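Local coordinates for protein polyporopepsin (Irpex lacteus, PDB 1WKR) that cleaves peptide bonds as an aspartic endopeptidase of broad specificity with milk-clotting activity, at residues V31-S36 against I210-T215; G103-G108 against P126-N131; P109-V114 against A185-G190; L143-E148 against S318-T323. All blocks are in the same frame, centred on the assembly; numbering follows the deposited sequence.

The four contacts surround the catalytic centre of a bilobal pepsin-like proteinase holding the inhibitor pepstatin. Interaction 1 brings the two active-site aspartates together, its centre about 3 Å from the centre of the chain. Interaction 2, about 11 Å from it between centres, is tied on by backbone hydrogen bonds from Val107 N to Asp32 O and from Gly108 N to Ser35 O. Interaction 3, about 10 Å from interaction 1, continues the same chain from Gly108 into Pro109 and meets the loop bearing Tyr188 and Trp189; Trp189 NE1 returns to Val107 O of interaction 2, 3.0 Å away. Interaction 4 packs against interaction 1 through Tyr320 and Phe147, and Leu143 packs on Val107.

Interaction 1 of 4, residues V31-S36 against I210-T215; sequences VDTGSS and IVDTGT
Asp32 and Asp212, the two active-site residues, meet tip to tip, with Asp32 OD1 2.9 Å from Asp212 OD1 and their carboxylate planes nearly coplanar at 19°. Such proximity of two acceptors would probably favour a proton on one of them. Both grip a modified residue of the bound pepstatin, through Asp32 OD1 and Asp212 OD2. Each aspartate heads an Asx turn: Gly34 N gives its hydrogen to Asp32 OD1 (2.9 Å), and Gly214 N does the same for Asp212 OD1, each from above the carboxylate plane. The outer oxygens take hydroxyls, Ser35 OG reaching Asp32 OD2 at 2.6 Å and Thr215 OG1 reaching Asp212 OD2. Glycine is fitting at position 34, since a CB there would fall 2.3 Å from Asp212 OD2. An alanine in place of Asp212 would remove the carboxylate that holds Gly214 N, Thr215 OG1 and the inhibitor, and would probably abolish catalysis. Behind the acids, the threonines of the two Asp-Thr-Gly motifs interlock as the fireman's grip. Thr213 OG1 donates to Val31 O (2.7 Å) and accepts from Thr33 N (2.9 Å). Reciprocally, Thr33 OG1 accepts from Thr213 N (3.0 Å) and donates to Val211 O (3.1 Å). Both hydroxyls sit between backbone N and carbonyl carbon, chi1 62° in Thr33 and 58° in Thr213, and so can reach across. A water also joins Thr33 O to Val211 O. Strand 25-32 runs on beside strand 103-106, strand 207-211 beside 306-308, and Tyr320 of strand 316-321 packs on Thr33, Val211 and Thr213.

Interaction 2 of 4, residues G103-G108 against P126-N131; sequences GILGVG and PTVTDN
The carboxylate of Asp130 is the flat group at the helix start, and Thr127 N meets its OD2 from above the plane, 34° out of it, at 3.3 Å. Its other oxygen, OD1, takes Asn141 ND2. In return Asp130 N donates to Thr127 OG1 (3.2 Å), so the two residues form a capping box with Thr127 as N-cap of helix 128-134. Thr127 OG1 lies between its backbone N and carbonyl carbon, chi1 67°, which leaves Thr127 CG2 anti to the carbonyl carbon, 3.6 Å from Gly108 O. A serine at Thr127 would keep a hydroxyl but lose that methyl, and would probably loosen the fit of the helix start against the carbonyl of Gly108. The partner strand 103-106 is the middle strand of the psi structure of pepsin-like lobes, threaded between strand 25-32, to which it is parallel, and strand 39-40, to which it is antiparallel. Beyond the capped end, Val128 provides the apolar bridge: its CG2 meets Val107 CG1 at 3.7 Å and Leu105 CD1 at 4.0 Å, the side chains crossing obliquely. Val128 also leans on Ile84 and Gln87 of strand 82-96. Polar groups are linked through water. One water lies 2.7 Å from Gly106 O, to which it donates, and accepts from Val128 N. A second joins Val107 O to Thr129 OG1. A third donates to Gly108 O and lies 2.8 Å from Thr127 OG1.

Interaction 3 of 4, residues P109-V114 against A185-G190; sequences PVDLTV and ASAYWG
The carbonyl of Ala187 is a knob that enters a hollow walled by Pro109, Asp111 and Leu112. Pro109 CG and Leu112 CD2 each close on Ala187 O at 3.5 Å, and Asp111 OD1 comes within 2.6 Å of it. Asp111 CG sits between its backbone N and carbonyl carbon, chi1 68°, and this brings the carboxylate alongside Ala187. On one flank the Pro109 ring wedges over the indole of Trp189: CG lies 3.9 Å from the centroid of the five-membered ring in a CH-pi contact. On the other, Leu112 covers a face of Tyr188, its CD2 offset toward the rim, 3.8 Å from the ring centroid, while Leu112 CD1 meets Tyr188 CD2 at 3.6 Å. Asp111 and Leu112 sit on the 3-10 segment 110-113 and Ala187 ends that of 185-187; Pro109 precedes the first, Tyr188 and Trp189 follow the second. The contact joins the N- and C-terminal lobes of the pepsin fold beside the active-site cleft. Trp189 is the centre of an inverse gamma turn. Trp189 NE1 donates to Val107 O, and Tyr188 OH hydrogen-bonds the backbone of the bound pepstatin. The methyl of Ala187 rests against Leu112 CD2 at 3.8 Å.

Interaction 4 of 4, residues L143-E148 against S318-T323; sequences LAVSFE and SVYDTT
Strands 143-146 and 318-321 run antiparallel, their axes 4.7 Å apart and their directions 164° from one another. They are the middle pair of the six-stranded interdomain sheet of pepsin-like proteinases, in which strand 155-162 follows on one side and strand 326-331 on the other. Leu143 with Tyr320 and Val145 with Ser318 are hydrogen-bonded pairs; between them Ala144 faces Val319 as a non-hydrogen-bonded pair. The bonds are nearly straight, and Tyr320 N approaches Leu143 O almost along the C=O axis at 2.8 Å. Leu143 O also lies at the edge of the Tyr320 ring, in its plane, 3.5 Å from Tyr320 CD1. Leu143, Val145, Ser318 and Tyr320 share the face of the sheet that carries most of the side-chain contact. There Val145 CG2 reaches Tyr320 CE1 obliquely at 3.7 Å, and Leu313 of helix 310-313 adds to the packing. On the reverse face Ala144 CB and Val319 CG2 stand 4.3 Å apart. Trp189 meets the Tyr320 ring edge-to-face. Ser318 OG, between its backbone N and carbonyl carbon, accepts from Tyr320 OH (2.8 Å) and donates to a water 2.7 Å away, which in turn donates to Val145 O.

Interaction 1 of 4, residues V31-S36 against I210-T215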
loop_
_atom_site.group_PDB
_atom_site.type_symbol
_atom_site.label_atom_id
_atom_site.label_comp_id
_atom_site.label_asym_id
_atom_site.label_seq_id
_atom_site.Cartn_x
_atom_site.Cartn_y
_atom_site.Cartn_z
ATOM N N VAL A 31 1.684 1.294 -6.819
ATOM C CA VAL A 31 0.412 1.680 -6.179
ATOM C C VAL A 31 0.651 1.986 -4.707
ATOM O O VAL A 31 0.951 1.078 -3.909
ATOM C CB VAL A 31 -0.638 0.588 -6.301
ATOM C CG1 VAL A 31 -1.916 0.941 -5.536
ATOM C CG2 VAL A 31 -0.931 0.294 -7.779
ATOM N N ASP A 32 0.507 3.272 -4.316
ATOM C CA ASP A 32 0.859 3.655 -2.934
ATOM C C ASP A 32 -0.242 4.449 -2.259
ATOM O O ASP A 32 -0.430 5.632 -2.497
ATOM C CB ASP A 32 2.164 4.480 -2.981
ATOM C CG ASP A 32 2.817 4.636 -1.667
ATOM O OD1 ASP A 32 2.417 3.922 -0.684
ATOM O OD2 ASP A 32 3.749 5.471 -1.504
ATOM N N THR A 33 -0.960 3.816 -1.328
ATOM C CA THR A 33 -1.895 4.526 -0.435
ATOM C C THR A 33 -1.171 5.172 0.721
ATOM O O THR A 33 -1.833 5.887 1.478
ATOM C CB THR A 33 -3.026 3.646 0.043
ATOM O OG1 THR A 33 -2.476 2.546 0.824
ATOM C CG2 THR A 33 -3.865 3.045 -1.115
ATOM N N GLY A 34 0.160 4.998 0.847
ATOM C CA GLY A 34 0.935 5.623 1.912
ATOM C C GLY A 34 1.639 6.904 1.513
ATOM O O GLY A 34 2.410 7.430 2.319
ATOM N N SER A 35 1.414 7.391 0.298
ATOM C CA SER A 35 1.944 8.700 -0.154
ATOM C C SER A 35 0.992 9.191 -1.215
ATOM O O SER A 35 0.104 8.468 -1.657
ATOM C CB SER A 35 3.329 8.594 -0.714
ATOM O OG SER A 35 3.370 7.970 -1.985
ATOM N N SER A 36 1.178 10.463 -1.607
ATOM C CA SER A 36 0.137 11.144 -2.362
ATOM C C SER A 36 0.642 11.918 -3.528
ATOM O O SER A 36 -0.137 12.639 -4.181
ATOM C CB SER A 36 -0.660 12.055 -1.411
ATOM O OG SER A 36 -1.099 11.223 -0.317
ATOM N N ILE A 210 -1.712 2.780 10.001
ATOM C CA ILE A 210 -2.158 3.056 8.644
ATOM C C ILE A 210 -2.275 1.820 7.793
ATOM O O ILE A 210 -1.725 0.768 8.126
ATOM C CB ILE A 210 -1.243 4.110 7.947
ATOM C CG1 ILE A 210 0.120 3.507 7.547
ATOM C CG2 ILE A 210 -1.065 5.344 8.848
ATOM C CD1 ILE A 210 0.990 4.427 6.684
ATOM N N VAL A 211 -3.034 1.945 6.715
ATOM C CA VAL A 211 -3.212 0.879 5.699
ATOM C C VAL A 211 -2.505 1.339 4.467
ATOM O O VAL A 211 -2.861 2.389 3.884
ATOM C CB VAL A 211 -4.715 0.630 5.472
ATOM C CG1 VAL A 211 -4.875 -0.489 4.436
ATOM C CG2 VAL A 211 -5.434 0.289 6.767
ATOM N N ASP A 212 -1.497 0.598 4.046
ATOM C CA ASP A 212 -0.546 1.107 3.047
ATOM C C ASP A 212 -0.208 -0.000 2.044
ATOM O O ASP A 212 0.578 -0.896 2.330
ATOM C CB ASP A 212 0.709 1.626 3.747
ATOM C CG ASP A 212 1.633 2.256 2.794
ATOM O OD1 ASP A 212 1.343 2.424 1.588
ATOM O OD2 ASP A 212 2.800 2.677 3.228
ATOM N N THR A 213 -0.713 0.143 0.823
ATOM C CA THR A 213 -0.374 -0.760 -0.263
ATOM C C THR A 213 1.106 -0.758 -0.601
ATOM O O THR A 213 1.584 -1.719 -1.205
ATOM C CB THR A 213 -1.164 -0.411 -1.539
ATOM O OG1 THR A 213 -0.882 0.952 -1.911
ATOM C CG2 THR A 213 -2.702 -0.554 -1.353
ATOM N N GLY A 214 1.806 0.365 -0.312
ATOM C CA GLY A 214 3.223 0.568 -0.667
ATOM C C GLY A 214 4.170 0.259 0.450
ATOM O O GLY A 214 5.358 0.648 0.402
ATOM N N THR A 215 3.703 -0.418 1.517
ATOM C CA THR A 215 4.623 -1.067 2.494
ATOM C C THR A 215 4.464 -2.562 2.279
ATOM O O THR A 215 3.348 -3.084 2.290
ATOM C CB THR A 215 4.275 -0.675 3.918
ATOM O OG1 THR A 215 4.649 0.697 4.132
ATOM C CG2 THR A 215 5.033 -1.494 4.950
HETATM O O HOH W 1 2.367 -1.424 -3.884
HETATM O O HOH W 2 -2.007 5.159 4.179
#

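Interaction 2 of 4, residues G103-G108 against P126-N131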
loop_
_atom_site.group_PDB
_atom_site.type_symbol
_atom_site.label_atom_id
_atom_site.label_comp_id
_atom_site.label_asym_id
_atom_site.label_seq_id
_atom_site.Cartn_x
_atom_site.Cartn_y
_atom_site.Cartn_z
ATOM N N GLY A 103 8.067 4.928 -10.878
ATOM C CA GLY A 103 7.669 5.961 -9.958
ATOM C C GLY A 103 6.467 5.431 -9.157
ATOM O O GLY A 103 6.299 4.227 -9.013
ATOM N N ILE A 104 5.665 6.391 -8.644
ATOM C CA ILE A 104 4.553 6.078 -7.725
ATOM C C ILE A 104 3.252 6.650 -8.277
ATOM O O ILE A 104 3.227 7.797 -8.774
ATOM C CB ILE A 104 4.837 6.606 -6.289
ATOM C CG1 ILE A 104 5.932 5.758 -5.667
ATOM C CG2 ILE A 104 3.555 6.639 -5.449
ATOM C CD1 ILE A 104 6.290 6.163 -4.205
ATOM N N LEU A 105 2.193 5.877 -8.112
ATOM C CA LEU A 105 0.812 6.373 -8.242
ATOM C C LEU A 105 0.340 6.742 -6.816
ATOM O O LEU A 105 0.155 5.841 -5.992
ATOM C CB LEU A 105 -0.102 5.349 -8.874
ATOM C CG LEU A 105 -1.533 5.874 -9.150
ATOM C CD1 LEU A 105 -1.516 6.799 -10.343
ATOM C CD2 LEU A 105 -2.494 4.757 -9.353
ATOM N N GLY A 106 0.245 8.045 -6.538
ATOM C CA GLY A 106 0.029 8.523 -5.167
ATOM C C GLY A 106 -1.444 8.636 -4.869
ATOM O O GLY A 106 -2.141 9.553 -5.333
ATOM N N VAL A 107 -1.951 7.645 -4.137
ATOM C CA VAL A 107 -3.404 7.535 -3.808
ATOM C C VAL A 107 -3.657 7.623 -2.301
ATOM O O VAL A 107 -4.774 7.377 -1.841
ATOM C CB VAL A 107 -4.052 6.310 -4.475
ATOM C CG1 VAL A 107 -4.269 6.571 -5.975
ATOM C CG2 VAL A 107 -3.221 5.027 -4.285
ATOM N N GLY A 108 -2.657 8.091 -1.561
ATOM C CA GLY A 108 -2.828 8.562 -0.187
ATOM C C GLY A 108 -3.686 9.814 -0.180
ATOM O O GLY A 108 -4.056 10.385 -1.229
ATOM N N PRO A 126 -3.768 18.031 -5.682
ATOM C CA PRO A 126 -4.903 17.112 -5.847
ATOM C C PRO A 126 -4.446 15.790 -6.469
ATOM O O PRO A 126 -3.727 15.749 -7.472
ATOM C CB PRO A 126 -5.874 17.855 -6.690
ATOM C CG PRO A 126 -5.650 19.326 -6.332
ATOM C CD PRO A 126 -4.117 19.448 -6.110
ATOM N N THR A 127 -4.921 14.675 -5.890
ATOM C CA THR A 127 -4.462 13.369 -6.344
ATOM C C THR A 127 -5.231 12.904 -7.528
ATOM O O THR A 127 -6.262 13.515 -7.922
ATOM C CB THR A 127 -4.641 12.358 -5.198
ATOM O OG1 THR A 127 -6.058 12.187 -4.960
ATOM C CG2 THR A 127 -3.977 12.802 -3.892
ATOM N N VAL A 128 -4.779 11.826 -8.135
ATOM C CA VAL A 128 -5.526 11.259 -9.260
ATOM C C VAL A 128 -6.941 10.985 -8.886
ATOM O O VAL A 128 -7.879 11.273 -9.679
ATOM C CB VAL A 128 -4.850 9.992 -9.852
ATOM C CG1 VAL A 128 -3.528 10.383 -10.507
ATOM C CG2 VAL A 128 -4.645 8.877 -8.832
ATOM N N THR A 129 -7.216 10.453 -7.674
ATOM C CA THR A 129 -8.579 10.135 -7.275
ATOM C C THR A 129 -9.406 11.427 -7.123
ATOM O O THR A 129 -10.538 11.510 -7.596
ATOM C CB THR A 129 -8.572 9.381 -5.930
ATOM O OG1 THR A 129 -7.511 8.393 -5.991
ATOM C CG2 THR A 129 -9.883 8.684 -5.700
ATOM N N ASP A 130 -8.826 12.445 -6.459
ATOM C CA ASP A 130 -9.492 13.726 -6.310
ATOM C C ASP A 130 -9.859 14.338 -7.664
ATOM O O ASP A 130 -10.965 14.848 -7.809
ATOM C CB ASP A 130 -8.552 14.725 -5.585
ATOM C CG ASP A 130 -8.365 14.442 -4.171
ATOM O OD1 ASP A 130 -9.198 13.803 -3.522
ATOM O OD2 ASP A 130 -7.304 14.935 -3.635
ATOM N N ASN A 131 -8.944 14.304 -8.629
ATOM C CA ASN A 131 -9.216 14.880 -9.934
ATOM C C ASN A 131 -10.239 14.114 -10.717
ATOM O O ASN A 131 -11.116 14.709 -11.397
ATOM C CB ASN A 131 -7.927 15.044 -10.743
ATOM C CG ASN A 131 -7.077 16.183 -10.248
ATOM O OD1 ASN A 131 -7.576 17.217 -9.796
ATOM N ND2 ASN A 131 -5.750 16.010 -10.330
HETATM O O HOH W 3 -1.840 11.528 -7.158
HETATM O O HOH W 4 -7.189 8.091 -3.178
HETATM O O HOH W 5 -6.398 10.748 -2.577
#

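Interaction 3 of 4, residues P109-V114 against A185-G190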
loop_
_atom_site.group_PDB
_atom_site.type_symbol
_atom_site.label_atom_id
_atom_site.label_comp_id
_atom_site.label_asym_id
_atom_site.label_seq_id
_atom_site.Cartn_x
_atom_site.Cartn_y
_atom_site.Cartn_z
ATOM N N PRO A 109 -4.028 10.297 1.005
ATOM C CA PRO A 109 -4.849 11.535 1.129
ATOM C C PRO A 109 -4.021 12.733 0.704
ATOM O O PRO A 109 -2.829 12.833 0.933
ATOM C CB PRO A 109 -5.191 11.595 2.623
ATOM C CG PRO A 109 -4.975 10.158 3.089
ATOM C CD PRO A 109 -3.765 9.705 2.336
ATOM N N VAL A 110 -4.732 13.718 0.100
ATOM C CA VAL A 110 -4.012 14.891 -0.460
ATOM C C VAL A 110 -3.233 15.631 0.581
ATOM O O VAL A 110 -2.217 16.294 0.194
ATOM C CB VAL A 110 -5.025 15.836 -1.185
ATOM C CG1 VAL A 110 -6.048 16.427 -0.257
ATOM C CG2 VAL A 110 -4.282 16.894 -2.021
ATOM N N ASP A 111 -3.576 15.592 1.860
ATOM C CA ASP A 111 -2.819 16.354 2.859
ATOM C C ASP A 111 -1.375 16.002 2.910
ATOM O O ASP A 111 -0.513 16.849 3.340
ATOM C CB ASP A 111 -3.498 16.305 4.250
ATOM C CG ASP A 111 -3.488 14.962 4.922
ATOM O OD1 ASP A 111 -3.029 13.954 4.392
ATOM O OD2 ASP A 111 -4.003 14.822 6.058
ATOM N N LEU A 112 -0.931 14.820 2.479
ATOM C CA LEU A 112 0.473 14.424 2.499
ATOM C C LEU A 112 1.296 15.236 1.513
ATOM O O LEU A 112 2.501 15.280 1.589
ATOM C CB LEU A 112 0.651 12.931 2.237
ATOM C CG LEU A 112 0.017 11.996 3.278
ATOM C CD1 LEU A 112 0.206 10.540 2.850
ATOM C CD2 LEU A 112 0.585 12.185 4.661
ATOM N N THR A 113 0.622 15.796 0.479
ATOM C CA THR A 113 1.357 16.611 -0.547
ATOM C C THR A 113 1.788 17.966 -0.045
ATOM O O THR A 113 2.626 18.584 -0.697
ATOM C CB THR A 113 0.493 16.785 -1.840
ATOM O OG1 THR A 113 -0.640 17.578 -1.544
ATOM C CG2 THR A 113 0.042 15.433 -2.411
ATOM N N VAL A 114 1.183 18.455 1.030
ATOM C CA VAL A 114 1.514 19.833 1.535
ATOM C C VAL A 114 2.932 19.775 2.073
ATOM O O VAL A 114 3.237 18.956 2.972
ATOM C CB VAL A 114 0.491 20.244 2.611
ATOM C CG1 VAL A 114 0.923 21.589 3.236
ATOM C CG2 VAL A 114 -0.898 20.335 1.989
ATOM N N ALA A 185 -1.080 9.234 12.250
ATOM C CA ALA A 185 -1.806 8.282 11.382
ATOM C C ALA A 185 -2.944 8.925 10.651
ATOM O O ALA A 185 -3.251 8.546 9.514
ATOM C CB ALA A 185 -2.369 7.149 12.246
ATOM N N SER A 186 -3.579 9.963 11.231
ATOM C CA SER A 186 -4.698 10.661 10.623
ATOM C C SER A 186 -4.366 11.340 9.300
ATOM O O SER A 186 -5.334 11.654 8.550
ATOM C CB SER A 186 -5.250 11.689 11.609
ATOM O OG SER A 186 -4.206 12.664 11.873
ATOM N N ALA A 187 -3.115 11.574 8.996
ATOM C CA ALA A 187 -2.737 12.215 7.716
ATOM C C ALA A 187 -2.787 11.225 6.586
ATOM O O ALA A 187 -2.768 11.599 5.410
ATOM C CB ALA A 187 -1.331 12.803 7.870
ATOM N N TYR A 188 -2.711 9.902 6.884
ATOM C CA TYR A 188 -2.689 8.802 5.905
ATOM C C TYR A 188 -4.036 8.184 5.873
ATOM O O TYR A 188 -5.042 8.727 6.382
ATOM C CB TYR A 188 -1.570 7.817 6.353
ATOM C CG TYR A 188 -0.198 8.377 6.513
ATOM C CD1 TYR A 188 0.131 9.098 7.736
ATOM C CD2 TYR A 188 0.773 8.291 5.543
ATOM C CE1 TYR A 188 1.388 9.669 7.863
ATOM C CE2 TYR A 188 2.021 8.912 5.694
ATOM C CZ TYR A 188 2.299 9.553 6.873
ATOM O OH TYR A 188 3.536 10.187 7.040
ATOM N N TRP A 189 -4.140 6.972 5.281
ATOM C CA TRP A 189 -5.362 6.158 5.434
ATOM C C TRP A 189 -5.233 5.466 6.775
ATOM O O TRP A 189 -4.865 4.288 6.888
ATOM C CB TRP A 189 -5.499 5.163 4.264
ATOM C CG TRP A 189 -5.883 5.940 3.008
ATOM C CD1 TRP A 189 -5.061 6.287 1.968
ATOM C CD2 TRP A 189 -7.150 6.497 2.706
ATOM N NE1 TRP A 189 -5.763 7.022 1.016
ATOM C CE2 TRP A 189 -7.048 7.171 1.478
ATOM C CE3 TRP A 189 -8.389 6.474 3.365
ATOM C CZ2 TRP A 189 -8.121 7.812 0.896
ATOM C CZ3 TRP A 189 -9.456 7.089 2.773
ATOM C CH2 TRP A 189 -9.333 7.753 1.560
ATOM N N GLY A 190 -5.470 6.269 7.831
ATOM C CA GLY A 190 -5.195 5.846 9.238
ATOM C C GLY A 190 -6.425 5.353 9.891
ATOM O O GLY A 190 -7.517 5.931 9.762
#

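Interaction 4 of 4, residues L143-E148 against S318-T323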
loop_
_atom_site.group_PDB
_atom_site.type_symbol
_atom_site.label_atom_id
_atom_site.label_comp_id
_atom_site.label_asym_id
_atom_site.label_seq_id
_atom_site.Cartn_x
_atom_site.Cartn_y
_atom_site.Cartn_z
ATOM N N LEU A 143 -11.463 4.978 -3.889
ATOM C CA LEU A 143 -10.635 3.988 -4.565
ATOM C C LEU A 143 -10.804 2.687 -3.826
ATOM O O LEU A 143 -10.701 2.664 -2.618
ATOM C CB LEU A 143 -9.134 4.443 -4.509
ATOM C CG LEU A 143 -8.151 3.330 -4.923
ATOM C CD1 LEU A 143 -8.266 2.917 -6.368
ATOM C CD2 LEU A 143 -6.726 3.832 -4.655
ATOM N N ALA A 144 -10.985 1.569 -4.525
ATOM C CA ALA A 144 -11.058 0.236 -3.911
ATOM C C ALA A 144 -10.008 -0.627 -4.526
ATOM O O ALA A 144 -9.809 -0.650 -5.778
ATOM C CB ALA A 144 -12.441 -0.342 -4.115
ATOM N N VAL A 145 -9.258 -1.388 -3.714
ATOM C CA VAL A 145 -8.071 -2.119 -4.149
ATOM C C VAL A 145 -8.239 -3.587 -3.845
ATOM O O VAL A 145 -8.483 -3.995 -2.697
ATOM C CB VAL A 145 -6.832 -1.571 -3.405
ATOM C CG1 VAL A 145 -5.609 -2.422 -3.745
ATOM C CG2 VAL A 145 -6.597 -0.133 -3.734
ATOM N N SER A 146 -8.014 -4.404 -4.890
ATOM C CA SER A 146 -7.921 -5.853 -4.798
ATOM C C SER A 146 -6.503 -6.309 -5.013
ATOM O O SER A 146 -5.941 -6.112 -6.131
ATOM C CB SER A 146 -8.842 -6.491 -5.809
ATOM O OG SER A 146 -8.639 -7.906 -5.871
ATOM N N PHE A 147 -5.893 -6.904 -3.994
ATOM C CA PHE A 147 -4.647 -7.677 -4.108
ATOM C C PHE A 147 -4.963 -9.129 -3.840
ATOM O O PHE A 147 -5.996 -9.464 -3.258
ATOM C CB PHE A 147 -3.593 -7.165 -3.119
ATOM C CG PHE A 147 -3.030 -5.773 -3.366
ATOM C CD1 PHE A 147 -3.269 -5.062 -4.493
ATOM C CD2 PHE A 147 -2.159 -5.257 -2.430
ATOM C CE1 PHE A 147 -2.656 -3.818 -4.715
ATOM C CE2 PHE A 147 -1.543 -4.003 -2.605
ATOM C CZ PHE A 147 -1.801 -3.305 -3.769
ATOM N N GLU A 148 -4.083 -10.029 -4.293
ATOM C CA GLU A 148 -4.254 -11.457 -4.089
ATOM C C GLU A 148 -2.914 -12.094 -3.833
ATOM O O GLU A 148 -1.878 -11.579 -4.303
ATOM C CB GLU A 148 -4.875 -12.095 -5.349
ATOM C CG GLU A 148 -6.259 -11.610 -5.629
ATOM C CD GLU A 148 -6.879 -12.207 -6.888
ATOM O OE1 GLU A 148 -6.221 -13.034 -7.599
ATOM O OE2 GLU A 148 -8.063 -11.801 -7.133
ATOM N N SER A 318 -9.806 -3.752 0.192
ATOM C CA SER A 318 -9.752 -2.455 0.954
ATOM C C SER A 318 -10.356 -1.353 0.145
ATOM O O SER A 318 -10.244 -1.261 -1.068
ATOM C CB SER A 318 -8.309 -2.172 1.368
ATOM O OG SER A 318 -7.386 -2.151 0.282
ATOM N N VAL A 319 -11.039 -0.461 0.885
ATOM C CA VAL A 319 -11.788 0.661 0.307
ATOM C C VAL A 319 -11.299 1.962 0.977
ATOM O O VAL A 319 -11.397 2.108 2.166
ATOM C CB VAL A 319 -13.297 0.492 0.475
ATOM C CG1 VAL A 319 -14.018 1.667 -0.219
ATOM C CG2 VAL A 319 -13.774 -0.873 -0.088
ATOM N N TYR A 320 -10.829 2.882 0.138
ATOM C CA TYR A 320 -10.207 4.129 0.577
ATOM C C TYR A 320 -11.217 5.235 0.167
ATOM O O TYR A 320 -11.267 5.645 -0.982
ATOM C CB TYR A 320 -8.858 4.331 -0.085
ATOM C CG TYR A 320 -7.926 3.164 0.203
ATOM C CD1 TYR A 320 -7.952 2.039 -0.581
ATOM C CD2 TYR A 320 -7.094 3.178 1.313
ATOM C CE1 TYR A 320 -7.206 0.904 -0.284
ATOM C CE2 TYR A 320 -6.287 2.028 1.616
ATOM C CZ TYR A 320 -6.393 0.945 0.803
ATOM O OH TYR A 320 -5.628 -0.196 1.109
ATOM N N ASP A 321 -12.096 5.586 1.105
ATOM C CA ASP A 321 -13.249 6.452 0.786
ATOM C C ASP A 321 -12.965 7.885 1.227
ATOM O O ASP A 321 -13.036 8.201 2.409
ATOM C CB ASP A 321 -14.464 5.836 1.511
ATOM C CG ASP A 321 -15.763 6.545 1.200
ATOM O OD1 ASP A 321 -15.747 7.665 0.648
ATOM O OD2 ASP A 321 -16.842 5.985 1.513
ATOM N N THR A 322 -12.584 8.700 0.268
ATOM C CA THR A 322 -12.321 10.130 0.567
ATOM C C THR A 322 -13.578 10.912 0.875
ATOM O O THR A 322 -13.622 11.660 1.830
ATOM C CB THR A 322 -11.574 10.804 -0.610
ATOM O OG1 THR A 322 -10.264 10.161 -0.709
ATOM C CG2 THR A 322 -11.377 12.326 -0.345
ATOM N N THR A 323 -14.636 10.676 0.097
ATOM C CA THR A 323 -15.895 11.403 0.336
ATOM C C THR A 323 -16.339 11.266 1.776
ATOM O O THR A 323 -16.771 12.264 2.416
ATOM C CB THR A 323 -16.956 10.865 -0.620
ATOM O OG1 THR A 323 -16.678 11.344 -1.940
ATOM C CG2 THR A 323 -18.361 11.353 -0.244
HETATM O O HOH W 6 -6.666 -4.595 -0.644
#